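Local coordinates for hypothetical protein (Bacteroides caccae, PDB 4M8R) that is of unknown function but combines an N-terminal Ig-like domain with a WD40-like domain of the beta-propeller class, at residues K127-R131 with K142-S147; H149-S154 with L164-E170. All coordinates share one frame; numbering follows the deposited sequence.

Interactions 1 and 2 follow one another in the chain, and each pairs strands inside one of two neighbouring four-stranded antiparallel sheets of the WD40-like domain, consistent with successive propeller blades. Interaction 1 joins 128-133 to the edge strand 143-145; the chain then crosses to the next sheet, where interaction 2 pairs the start of 153-156 with 163-170. Their centres are about 13 Å apart, yet they touch directly. Met146 SE packs 3.8 Å from Phe152 CB, and Ile129 CG2 lies 3.8 Å from Leu164 CD1, so apolar side chains of both contacts meet between the sheets. Lys127 NZ, salt-bridged to Glu124, also lies 3.5 Å from Pro150 O, at best a weak polar contact.

Interaction 1: K127-R131 with K142-S147; sequences KTIER and KTWDMS
Ile129 O is met by three groups. Trp144 N donates to it at 2.9 Å and Thr143 CA offers a C-H at 3.4 Å. Trp144 CE3 brings the edge of the indole to 3.6 Å from the same atom, with the oxygen in the ring plane. Trp144 O accepts from Ile129 N in return, completing an antiparallel hydrogen-bonded pair. Arg131 N to Lys142 O and Met146 N to Lys127 O extend the pairing at either end. On the buried face, Ile129 and Trp144 meet through their CB atoms, and the bulk of the indole suits this side, where its NE1 is held by Phe181 O. Two like-signed torsions of Ile129 (chi1 -55°, chi2 -62°) bring CD1 to selenomethionine Met146 SE at 3.5 Å, the two side chains crossing at about a right angle. The other face is more polar. Thr128 CB and Thr143 CG2 touch at 3.6 Å, branched residues well fitted to a strand, and Glu130 is drawn to Tyr416 beyond the segments. At the far end Lys142 CA lies over one guanidinium face of Arg131, while Lys142 NZ sits at its edge, 3.8 Å from Arg131 NH2, probably a mild repulsion. After the strand, Asp145 OD1 takes Ser147 N at 3.1 Å in an Asx turn. This is an antiparallel beta hairpin ending at an edge strand, consistent with the outer part of a propeller blade.

Interaction 2: H149-S154 with L164-E170; sequences HPDFRS and LCGLAEE
The start of the beta hairpin 153-156/163-170, with the turn 149-152 before it, packs on 164-170 at one side of a four-stranded antiparallel sheet, consistent with a propeller blade in which 153-156 is an end strand. Arg153 and Leu167 form the hydrogen-bonded pair: Leu167 N gives a nearly straight bond to Arg153 O at 2.8 Å, whereas the return bond from Arg153 N is weak. Before the strand, a type I turn from His149 to Phe152 turns Asp151 toward 164-170. Asp151 CG sits between its own backbone N and carbonyl carbon (chi1 57°), which helps bring OD2 to Glu169 N at 2.8 Å, the donor meeting it on the syn side. From within the turn, this short carboxylate takes a strand N-H beyond the single Arg153-Leu167 bridge, while Glu169 OE1 turns to Gln174. Ala168, small enough for this confined spot, presents CB to His149 ND1 at 3.8 Å and to Asp151 OD1. The imidazole edge also faces Glu170 OE1, in plane, 3.8 Å from His149 CE1, and the ring meets Trp186 edge-to-face. On the Leu167 side, Arg153 NH2 lies 3.9 Å from Leu167 CD1, and its guanidinium goes on to Asp259 and Gln174. Phe152 lays its ring tip against the chain of 164-166. Gly166, having no side chain, lets the ring come close: Phe152 CE1 is 3.3 Å from Gly166 CA.

Interaction 1: K127-R131 with K142-S147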
ATOM      1  N   LYS A 127      36.644 -17.564  14.006  1.00 78.94           N
ATOM      2  CA  LYS A 127      35.856 -17.787  12.788  1.00 74.35           C
ATOM      3  C   LYS A 127      34.375 -17.965  13.130  1.00 68.92           C
ATOM      4  O   LYS A 127      33.795 -19.038  12.944  1.00 65.14           O
ATOM      5  CB  LYS A 127      36.391 -18.981  11.985  1.00 76.01           C
ATOM      6  CG  LYS A 127      37.834 -18.831  11.528  1.00 79.58           C
ATOM      7  CD  LYS A 127      38.016 -17.655  10.577  1.00 79.79           C
ATOM      8  CE  LYS A 127      39.440 -17.581  10.041  1.00 82.40           C
ATOM      9  NZ  LYS A 127      39.634 -16.407   9.146  1.00 80.73           N
ATOM     10  N   THR A 128      33.782 -16.886  13.640  1.00 66.84           N
ATOM     11  CA  THR A 128      32.392 -16.880  14.082  1.00 62.70           C
ATOM     12  C   THR A 128      31.731 -15.531  13.823  1.00 60.12           C
ATOM     13  O   THR A 128      32.390 -14.491  13.842  1.00 61.60           O
ATOM     14  CB  THR A 128      32.283 -17.161  15.595  1.00 63.58           C
ATOM     15  OG1 THR A 128      33.143 -16.271  16.315  1.00 65.51           O
ATOM     16  CG2 THR A 128      32.667 -18.593  15.918  1.00 64.55           C
ATOM     17  N   ILE A 129      30.425 -15.565  13.579  1.00 57.64           N
ATOM     18  CA  ILE A 129      29.592 -14.367  13.593  1.00 54.67           C
ATOM     19  C   ILE A 129      29.079 -14.208  15.015  1.00 54.89           C
ATOM     20  O   ILE A 129      28.507 -15.142  15.566  1.00 53.52           O
ATOM     21  CB  ILE A 129      28.370 -14.508  12.667  1.00 51.45           C
ATOM     22  CG1 ILE A 129      28.797 -14.879  11.246  1.00 51.14           C
ATOM     23  CG2 ILE A 129      27.548 -13.224  12.662  1.00 50.29           C
ATOM     24  CD1 ILE A 129      29.658 -13.838  10.574  1.00 52.07           C
ATOM     25  N   GLU A 130      29.286 -13.034  15.603  1.00 57.01           N
ATOM     26  CA  GLU A 130      28.871 -12.777  16.981  1.00 59.60           C
ATOM     27  C   GLU A 130      27.843 -11.662  17.033  1.00 58.20           C
ATOM     28  O   GLU A 130      28.001 -10.648  16.357  1.00 58.00           O
ATOM     29  CB  GLU A 130      30.079 -12.372  17.834  1.00 64.13           C
ATOM     30  CG  GLU A 130      31.027 -13.515  18.172  1.00 67.26           C
ATOM     31  CD  GLU A 130      32.182 -13.094  19.066  1.00 71.36           C
ATOM     32  OE1 GLU A 130      32.351 -11.881  19.325  1.00 70.62           O
ATOM     33  OE2 GLU A 130      32.933 -13.991  19.507  1.00 74.23           O
ATOM     34  N   ARG A 131      26.804 -11.836  17.846  1.00 57.21           N
ATOM     35  CA  ARG A 131      25.857 -10.752  18.090  1.00 57.26           C
ATOM     36  C   ARG A 131      26.470  -9.770  19.071  1.00 59.53           C
ATOM     37  O   ARG A 131      26.651 -10.097  20.236  1.00 64.06           O
ATOM     38  CB  ARG A 131      24.540 -11.278  18.644  1.00 57.86           C
ATOM     39  CG  ARG A 131      23.488 -10.192  18.824  1.00 58.27           C
ATOM     40  CD  ARG A 131      22.152 -10.796  19.198  1.00 57.27           C
ATOM     41  NE  ARG A 131      22.222 -11.419  20.515  1.00 61.17           N
ATOM     42  CZ  ARG A 131      21.504 -12.472  20.902  1.00 62.84           C
ATOM     43  NH1 ARG A 131      20.642 -13.058  20.071  1.00 58.73           N
ATOM     44  NH2 ARG A 131      21.658 -12.948  22.135  1.00 66.51           N
ATOM     45  N   LYS A 142      23.820 -16.445  20.739  1.00 81.46           N
ATOM     46  CA  LYS A 142      24.783 -15.348  20.520  1.00 75.17           C
ATOM     47  C   LYS A 142      25.791 -15.518  19.377  1.00 68.27           C
ATOM     48  O   LYS A 142      26.270 -14.519  18.834  1.00 65.74           O
ATOM     49  CB  LYS A 142      25.586 -15.090  21.803  1.00 79.06           C
ATOM     50  CG  LYS A 142      24.764 -14.679  23.009  1.00 82.75           C
ATOM     51  CD  LYS A 142      25.665 -14.203  24.142  1.00 89.38           C
ATOM     52  CE  LYS A 142      24.898 -14.054  25.448  1.00 94.12           C
ATOM     53  NZ  LYS A 142      23.735 -13.128  25.332  1.00 93.96           N
ATOM     54  N   THR A 143      26.130 -16.760  19.032  1.00 63.76           N
ATOM     55  CA  THR A 143      27.254 -17.037  18.123  1.00 60.20           C
ATOM     56  C   THR A 143      26.880 -18.019  17.011  1.00 55.60           C
ATOM     57  O   THR A 143      26.099 -18.940  17.230  1.00 55.43           O
ATOM     58  CB  THR A 143      28.471 -17.572  18.914  1.00 62.80           C
ATOM     59  OG1 THR A 143      28.876 -16.572  19.850  1.00 66.09           O
ATOM     60  CG2 THR A 143      29.645 -17.892  17.998  1.00 63.43           C
ATOM     61  N   TRP A 144      27.442 -17.808  15.821  1.00 53.25           N
ATOM     62  CA  TRP A 144      27.262 -18.730  14.690  1.00 51.60           C
ATOM     63  C   TRP A 144      28.617 -19.132  14.116  1.00 53.59           C
ATOM     64  O   TRP A 144      29.498 -18.287  13.930  1.00 54.01           O
ATOM     65  CB  TRP A 144      26.417 -18.091  13.586  1.00 47.95           C
ATOM     66  CG  TRP A 144      24.978 -17.915  13.936  1.00 46.25           C
ATOM     67  CD1 TRP A 144      23.944 -18.728  13.579  1.00 44.94           C
ATOM     68  CD2 TRP A 144      24.406 -16.853  14.706  1.00 46.76           C
ATOM     69  NE1 TRP A 144      22.759 -18.240  14.078  1.00 44.20           N
ATOM     70  CE2 TRP A 144      23.014 -17.090  14.776  1.00 45.31           C
ATOM     71  CE3 TRP A 144      24.935 -15.726  15.352  1.00 47.92           C
ATOM     72  CZ2 TRP A 144      22.145 -16.243  15.461  1.00 44.99           C
ATOM     73  CZ3 TRP A 144      24.071 -14.885  16.036  1.00 47.78           C
ATOM     74  CH2 TRP A 144      22.687 -15.147  16.082  1.00 46.75           C
ATOM     75  N   ASP A 145      28.771 -20.422  13.832  1.00 53.81           N
ATOM     76  CA  ASP A 145      30.037 -20.965  13.356  1.00 55.72           C
ATOM     77  C   ASP A 145      30.236 -20.617  11.885  1.00 55.31           C
ATOM     78  O   ASP A 145      29.364 -20.877  11.058  1.00 53.86           O
ATOM     79  CB  ASP A 145      30.061 -22.483  13.559  1.00 56.88           C
ATOM     80  CG  ASP A 145      31.327 -23.134  13.030  1.00 58.96           C
ATOM     81  OD1 ASP A 145      32.384 -22.464  12.945  1.00 59.52           O
ATOM     82  OD2 ASP A 145      31.255 -24.335  12.705  1.00 60.14           O
HETATM   83  N   MSE A 146      31.394 -20.040  11.569  1.00 56.43           N
HETATM   84  CA  MSE A 146      31.675 -19.536  10.230  1.00 56.12           C
HETATM   85  C   MSE A 146      32.755 -20.334   9.555  1.00 60.85           C
HETATM   86  O   MSE A 146      33.348 -19.876   8.577  1.00 63.43           O
HETATM   87  CB  MSE A 146      32.115 -18.084  10.395  1.00 56.06           C
HETATM   88  CG  MSE A 146      31.702 -17.208   9.218  1.00 54.57           C
HETATM   89 SE   MSE A 146      32.544 -15.428   9.363  0.75 55.94          SE
HETATM   90  CE  MSE A 146      34.436 -15.930   9.222  1.00 59.55           C
ATOM     91  N   SER A 147      33.011 -21.547  10.047  1.00 63.51           N
ATOM     92  CA  SER A 147      34.178 -22.328   9.613  1.00 66.10           C
ATOM     93  C   SER A 147      34.009 -23.013   8.253  1.00 65.17           C
ATOM     94  O   SER A 147      34.996 -23.413   7.639  1.00 67.33           O
ATOM     95  CB  SER A 147      34.547 -23.369  10.673  1.00 69.44           C
ATOM     96  OG  SER A 147      33.481 -24.274  10.891  1.00 69.32           O
TER

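Interaction 2: H149-S154 with L164-E170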
ATOM      1  N   HIS A 149      32.842 -21.368   5.702  1.00 63.52           N
ATOM      2  CA  HIS A 149      33.335 -20.296   4.833  1.00 64.11           C
ATOM      3  C   HIS A 149      34.094 -19.266   5.675  1.00 63.04           C
ATOM      4  O   HIS A 149      33.600 -18.162   5.908  1.00 62.32           O
ATOM      5  CB  HIS A 149      32.177 -19.635   4.073  1.00 61.94           C
ATOM      6  CG  HIS A 149      31.470 -20.561   3.134  1.00 63.98           C
ATOM      7  ND1 HIS A 149      32.061 -21.055   1.990  1.00 67.55           N
ATOM      8  CD2 HIS A 149      30.225 -21.093   3.175  1.00 63.80           C
ATOM      9  CE1 HIS A 149      31.209 -21.850   1.367  1.00 66.93           C
ATOM     10  NE2 HIS A 149      30.088 -21.889   2.064  1.00 64.32           N
ATOM     11  N   PRO A 150      35.310 -19.622   6.127  1.00 63.51           N
ATOM     12  CA  PRO A 150      36.066 -18.752   7.032  1.00 63.28           C
ATOM     13  C   PRO A 150      36.487 -17.426   6.408  1.00 62.03           C
ATOM     14  O   PRO A 150      36.808 -16.488   7.126  1.00 61.23           O
ATOM     15  CB  PRO A 150      37.295 -19.592   7.388  1.00 66.40           C
ATOM     16  CG  PRO A 150      37.463 -20.529   6.245  1.00 67.50           C
ATOM     17  CD  PRO A 150      36.083 -20.814   5.731  1.00 65.41           C
ATOM     18  N   ASP A 151      36.471 -17.361   5.080  1.00 62.59           N
ATOM     19  CA  ASP A 151      36.842 -16.153   4.341  1.00 63.33           C
ATOM     20  C   ASP A 151      35.642 -15.238   4.049  1.00 60.25           C
ATOM     21  O   ASP A 151      35.751 -14.326   3.223  1.00 60.14           O
ATOM     22  CB  ASP A 151      37.540 -16.541   3.026  1.00 65.71           C
ATOM     23  CG  ASP A 151      36.683 -17.450   2.138  1.00 65.37           C
ATOM     24  OD1 ASP A 151      35.889 -18.259   2.677  1.00 64.73           O
ATOM     25  OD2 ASP A 151      36.814 -17.360   0.899  1.00 65.71           O
ATOM     26  N   PHE A 152      34.518 -15.476   4.728  1.00 56.71           N
ATOM     27  CA  PHE A 152      33.282 -14.716   4.515  1.00 52.69           C
ATOM     28  C   PHE A 152      33.568 -13.225   4.574  1.00 53.29           C
ATOM     29  O   PHE A 152      34.188 -12.738   5.513  1.00 55.26           O
ATOM     30  CB  PHE A 152      32.230 -15.109   5.562  1.00 50.69           C
ATOM     31  CG  PHE A 152      30.804 -14.789   5.178  1.00 47.27           C
ATOM     32  CD1 PHE A 152      30.327 -15.017   3.892  1.00 46.39           C
ATOM     33  CD2 PHE A 152      29.912 -14.321   6.135  1.00 45.80           C
ATOM     34  CE1 PHE A 152      29.010 -14.744   3.563  1.00 44.01           C
ATOM     35  CE2 PHE A 152      28.591 -14.053   5.813  1.00 43.40           C
ATOM     36  CZ  PHE A 152      28.141 -14.264   4.524  1.00 42.69           C
ATOM     37  N   ARG A 153      33.092 -12.509   3.562  1.00 52.95           N
ATOM     38  CA  ARG A 153      33.595 -11.184   3.236  1.00 53.85           C
ATOM     39  C   ARG A 153      32.462 -10.293   2.746  1.00 51.48           C
ATOM     40  O   ARG A 153      31.479 -10.789   2.204  1.00 49.94           O
ATOM     41  CB  ARG A 153      34.619 -11.356   2.123  1.00 56.49           C
ATOM     42  CG  ARG A 153      35.641 -10.256   1.978  1.00 59.34           C
ATOM     43  CD  ARG A 153      36.756 -10.731   1.059  1.00 62.68           C
ATOM     44  NE  ARG A 153      36.250 -11.073  -0.274  1.00 61.68           N
ATOM     45  CZ  ARG A 153      36.541 -10.419  -1.402  1.00 62.63           C
ATOM     46  NH1 ARG A 153      37.358  -9.366  -1.405  1.00 64.29           N
ATOM     47  NH2 ARG A 153      36.015 -10.833  -2.548  1.00 61.49           N
ATOM     48  N   SER A 154      32.607  -8.982   2.924  1.00 51.53           N
ATOM     49  CA  SER A 154      31.653  -8.010   2.386  1.00 50.56           C
ATOM     50  C   SER A 154      30.249  -8.301   2.903  1.00 47.64           C
ATOM     51  O   SER A 154      29.282  -8.372   2.142  1.00 45.62           O
ATOM     52  CB  SER A 154      31.681  -8.038   0.854  1.00 51.79           C
ATOM     53  OG  SER A 154      30.967  -6.943   0.315  1.00 53.51           O
ATOM     54  N   LEU A 164      22.678 -13.297   6.938  1.00 36.64           N
ATOM     55  CA  LEU A 164      23.683 -12.424   6.337  1.00 37.22           C
ATOM     56  C   LEU A 164      24.112 -12.905   4.969  1.00 38.17           C
ATOM     57  O   LEU A 164      24.328 -14.097   4.762  1.00 39.18           O
ATOM     58  CB  LEU A 164      24.914 -12.335   7.232  1.00 38.58           C
ATOM     59  CG  LEU A 164      24.680 -11.818   8.648  1.00 39.75           C
ATOM     60  CD1 LEU A 164      25.942 -11.966   9.487  1.00 41.13           C
ATOM     61  CD2 LEU A 164      24.213 -10.373   8.630  1.00 39.78           C
ATOM     62  N   CYS A 165      24.234 -11.961   4.041  1.00 38.77           N
ATOM     63  CA  CYS A 165      24.781 -12.229   2.724  1.00 39.69           C
ATOM     64  C   CYS A 165      26.228 -11.751   2.688  1.00 40.33           C
ATOM     65  O   CYS A 165      26.585 -10.789   3.359  1.00 40.54           O
ATOM     66  CB  CYS A 165      23.961 -11.516   1.648  1.00 39.32           C
ATOM     67  SG  CYS A 165      22.236 -12.066   1.550  1.00 39.21           S
ATOM     68  N   GLY A 166      27.054 -12.430   1.902  1.00 41.52           N
ATOM     69  CA  GLY A 166      28.453 -12.042   1.733  1.00 43.47           C
ATOM     70  C   GLY A 166      29.133 -12.901   0.683  1.00 44.92           C
ATOM     71  O   GLY A 166      28.506 -13.784   0.101  1.00 45.98           O
ATOM     72  N   LEU A 167      30.414 -12.645   0.445  1.00 46.86           N
ATOM     73  CA  LEU A 167      31.180 -13.382  -0.554  1.00 48.75           C
ATOM     74  C   LEU A 167      32.131 -14.371   0.099  1.00 51.66           C
ATOM     75  O   LEU A 167      32.714 -14.080   1.144  1.00 52.95           O
ATOM     76  CB  LEU A 167      31.982 -12.414  -1.419  1.00 49.42           C
ATOM     77  CG  LEU A 167      31.172 -11.347  -2.149  1.00 48.36           C
ATOM     78  CD1 LEU A 167      32.106 -10.405  -2.892  1.00 49.88           C
ATOM     79  CD2 LEU A 167      30.173 -11.984  -3.102  1.00 47.19           C
ATOM     80  N   ALA A 168      32.289 -15.532  -0.532  1.00 53.78           N
ATOM     81  CA  ALA A 168      33.225 -16.553  -0.076  1.00 57.25           C
ATOM     82  C   ALA A 168      33.726 -17.388  -1.249  1.00 62.13           C
ATOM     83  O   ALA A 168      33.070 -17.482  -2.287  1.00 60.65           O
ATOM     84  CB  ALA A 168      32.572 -17.446   0.961  1.00 56.79           C
ATOM     85  N   GLU A 169      34.905 -17.981  -1.077  1.00 69.28           N
ATOM     86  CA  GLU A 169      35.518 -18.801  -2.115  1.00 72.09           C
ATOM     87  C   GLU A 169      34.745 -20.101  -2.266  1.00 71.81           C
ATOM     88  O   GLU A 169      34.449 -20.768  -1.279  1.00 72.24           O
ATOM     89  CB  GLU A 169      36.972 -19.112  -1.760  1.00 77.86           C
ATOM     90  CG  GLU A 169      37.767 -19.776  -2.877  1.00 82.39           C
ATOM     91  CD  GLU A 169      38.397 -18.779  -3.833  1.00 85.05           C
ATOM     92  OE1 GLU A 169      37.823 -17.689  -4.048  1.00 82.05           O
ATOM     93  OE2 GLU A 169      39.480 -19.089  -4.371  1.00 88.94           O
ATOM     94  N   GLU A 170      34.420 -20.448  -3.507  1.00 74.08           N
ATOM     95  CA  GLU A 170      33.748 -21.705  -3.814  1.00 76.81           C
ATOM     96  C   GLU A 170      34.064 -22.087  -5.251  1.00 77.28           C
ATOM     97  O   GLU A 170      33.843 -21.290  -6.166  1.00 77.18           O
ATOM     98  CB  GLU A 170      32.234 -21.571  -3.620  1.00 79.10           C
ATOM     99  CG  GLU A 170      31.452 -22.882  -3.710  1.00 82.98           C
ATOM    100  CD  GLU A 170      31.461 -23.689  -2.420  1.00 87.57           C
ATOM    101  OE1 GLU A 170      32.472 -23.654  -1.684  1.00 92.66           O
ATOM    102  OE2 GLU A 170      30.449 -24.368  -2.142  1.00 90.50           O
TER